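Local coordinates for ERPC (PDB 4BXM), which is an outer surface lipoprotein of the Lyme disease spirochaete that probably binds host complement factor H, which may shield the bacterium from complement, at residues 24-30 / 143-147. Numbering follows the deposited sequence.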
loop_
_atom_site.group_PDB
_atom_site.type_symbol
_atom_site.label_atom_id
_atom_site.label_comp_id
_atom_site.label_asym_id
_atom_site.label_seq_id
_atom_site.Cartn_x
_atom_site.Cartn_y
_atom_site.Cartn_z
ATOM N N VAL A 24 3.239 -7.972 4.055
ATOM C CA VAL A 24 2.268 -8.648 3.195
ATOM C C VAL A 24 2.686 -8.453 1.781
ATOM O O VAL A 24 3.323 -7.459 1.447
ATOM C CB VAL A 24 0.773 -8.189 3.402
ATOM C CG1 VAL A 24 0.247 -8.607 4.758
ATOM C CG2 VAL A 24 0.545 -6.674 3.128
ATOM N N LYS A 25 2.322 -9.426 0.926
ATOM C CA LYS A 25 2.573 -9.377 -0.488
ATOM C C LYS A 25 1.586 -8.392 -1.095
ATOM O O LYS A 25 0.409 -8.304 -0.685
ATOM C CB LYS A 25 2.396 -10.734 -1.138
ATOM C CG LYS A 25 3.428 -11.737 -0.632
ATOM C CD LYS A 25 3.970 -12.543 -1.787
ATOM C CE LYS A 25 4.983 -13.585 -1.330
ATOM N NZ LYS A 25 4.245 -14.834 -1.021
ATOM N N ILE A 26 2.081 -7.638 -2.056
ATOM C CA ILE A 26 1.225 -6.668 -2.680
ATOM C C ILE A 26 1.268 -6.845 -4.164
ATOM O O ILE A 26 2.316 -6.974 -4.736
ATOM C CB ILE A 26 1.580 -5.248 -2.336
ATOM C CG1 ILE A 26 0.557 -4.269 -2.963
ATOM C CG2 ILE A 26 2.982 -4.892 -2.754
ATOM C CD1 ILE A 26 0.713 -2.897 -2.351
ATOM N N LYS A 27 0.098 -6.845 -4.742
ATOM C CA LYS A 27 -0.039 -6.929 -6.219
ATOM C C LYS A 27 -0.480 -5.608 -6.820
ATOM O O LYS A 27 -1.279 -4.857 -6.175
ATOM C CB LYS A 27 -1.127 -7.932 -6.556
ATOM C CG LYS A 27 -0.812 -9.365 -6.276
ATOM C CD LYS A 27 -2.122 -10.157 -6.444
ATOM C CE LYS A 27 -2.034 -11.592 -6.007
ATOM N NZ LYS A 27 -0.963 -12.292 -6.767
ATOM N N ASN A 28 -0.011 -5.310 -8.013
ATOM C CA ASN A 28 -0.517 -4.189 -8.767
ATOM C C ASN A 28 -1.034 -4.429 -10.189
ATOM O O ASN A 28 -0.733 -5.400 -10.837
ATOM C CB ASN A 28 0.469 -3.046 -8.799
ATOM C CG ASN A 28 1.599 -3.289 -9.728
ATOM O OD1 ASN A 28 1.819 -4.379 -10.134
ATOM N ND2 ASN A 28 2.316 -2.265 -10.054
ATOM N N LYS A 29 -1.794 -3.458 -10.651
ATOM C CA LYS A 29 -2.386 -3.467 -11.941
ATOM C C LYS A 29 -2.124 -2.153 -12.625
ATOM O O LYS A 29 -2.275 -1.092 -12.073
ATOM C CB LYS A 29 -3.844 -3.650 -11.756
ATOM C CG LYS A 29 -4.616 -3.843 -13.008
ATOM C CD LYS A 29 -5.790 -4.722 -12.698
ATOM C CE LYS A 29 -6.887 -4.482 -13.671
ATOM N NZ LYS A 29 -8.000 -3.905 -12.946
ATOM N N ASN A 30 -1.735 -2.241 -13.872
ATOM C CA ASN A 30 -1.365 -1.059 -14.618
ATOM C C ASN A 30 -2.287 -0.451 -15.679
ATOM O O ASN A 30 -1.809 0.255 -16.538
ATOM C CB ASN A 30 -0.031 -1.308 -15.231
ATOM C CG ASN A 30 1.004 -0.502 -14.594
ATOM O OD1 ASN A 30 0.756 0.616 -14.243
ATOM N ND2 ASN A 30 2.169 -1.058 -14.433
ATOM N N VAL A 143 -2.699 3.687 -11.235
ATOM C CA VAL A 143 -2.316 2.354 -10.761
ATOM C C VAL A 143 -3.336 1.836 -9.744
ATOM O O VAL A 143 -3.985 2.597 -8.977
ATOM C CB VAL A 143 -0.890 2.487 -10.153
ATOM C CG1 VAL A 143 -1.045 3.015 -8.734
ATOM C CG2 VAL A 143 -0.086 1.200 -10.138
ATOM N N GLU A 144 -3.518 0.541 -9.705
ATOM C CA GLU A 144 -4.409 -0.033 -8.727
ATOM C C GLU A 144 -3.638 -1.106 -7.974
ATOM O O GLU A 144 -2.794 -1.789 -8.557
ATOM C CB GLU A 144 -5.639 -0.611 -9.402
ATOM C CG GLU A 144 -6.764 -0.986 -8.433
ATOM C CD GLU A 144 -7.901 -1.755 -9.091
ATOM O OE1 GLU A 144 -8.005 -1.653 -10.338
ATOM O OE2 GLU A 144 -8.699 -2.445 -8.375
ATOM N N TYR A 145 -3.924 -1.272 -6.693
ATOM C CA TYR A 145 -3.140 -2.174 -5.886
ATOM C C TYR A 145 -4.092 -3.172 -5.278
ATOM O O TYR A 145 -5.226 -2.844 -5.020
ATOM C CB TYR A 145 -2.316 -1.468 -4.761
ATOM C CG TYR A 145 -1.167 -0.663 -5.279
ATOM C CD1 TYR A 145 0.055 -1.259 -5.531
ATOM C CD2 TYR A 145 -1.283 0.685 -5.507
ATOM C CE1 TYR A 145 1.114 -0.537 -6.056
ATOM C CE2 TYR A 145 -0.219 1.416 -5.957
ATOM C CZ TYR A 145 0.988 0.809 -6.230
ATOM O OH TYR A 145 2.074 1.481 -6.769
ATOM N N ALA A 146 -3.584 -4.373 -4.990
ATOM C CA ALA A 146 -4.343 -5.375 -4.216
ATOM C C ALA A 146 -3.493 -6.187 -3.265
ATOM O O ALA A 146 -2.297 -6.486 -3.507
ATOM C CB ALA A 146 -5.130 -6.296 -5.146
ATOM N N ILE A 147 -4.127 -6.515 -2.159
ATOM C CA ILE A 147 -3.475 -7.235 -1.065
ATOM C C ILE A 147 -4.461 -8.243 -0.524
ATOM O O ILE A 147 -5.599 -7.908 -0.226
ATOM C CB ILE A 147 -3.113 -6.316 0.147
ATOM C CG1 ILE A 147 -2.033 -5.333 -0.244
ATOM C CG2 ILE A 147 -2.651 -7.184 1.293
ATOM C CD1 ILE A 147 -1.905 -4.071 0.591
#
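Val24 opens the contact with a purely apolar touch, its CG2 lying 3.7 Å from CG2 of Ile147; both branched side chains also meet helix 149-156, through Asp151 and Leu152 respectively. Lys25 sends its long charged chain away from 143-147, as suits an exposed position. Ile26, buried, reaches inward with a beta-branched chain well suited to an extended strand: its CD1 meets CD1 of Tyr145 at 3.6 Å and its CG1 meets CG1 of Ile147 at 3.9 Å. At Lys27 the backbones join in an antiparallel hydrogen-bonded pair: Lys27 N to Ala146 O is 2.7 Å, and Ala146 N to Lys27 O is 2.6 Å. The partly exposed Lys27 side chain leads away to a salt bridge with Asp37 of strand 35-45. Although 112 residues separate the segments, the first and last strands, 21-29 and 142-148, lie side by side in the middle of the antiparallel sheet of this Borrelia outer surface protein E family member. Asn28 faces Tyr145 in a non-hydrogen-bonded pair, their CA atoms 4.4 Å apart and Asn28 CB 3.7 Å from Tyr145 CD1. That ring packs edge-to-face with Phe71, and its hydroxyl bonds to Glu103. On the face of Lys27 and Ala146, Lys29 adds to its two backbone hydrogen bonds with Glu144 a salt bridge, Lys29 NZ to Glu144 OE1 at 3.4 Å, whose hydrogen bond is weak; complementary charges suit this partly exposed pair.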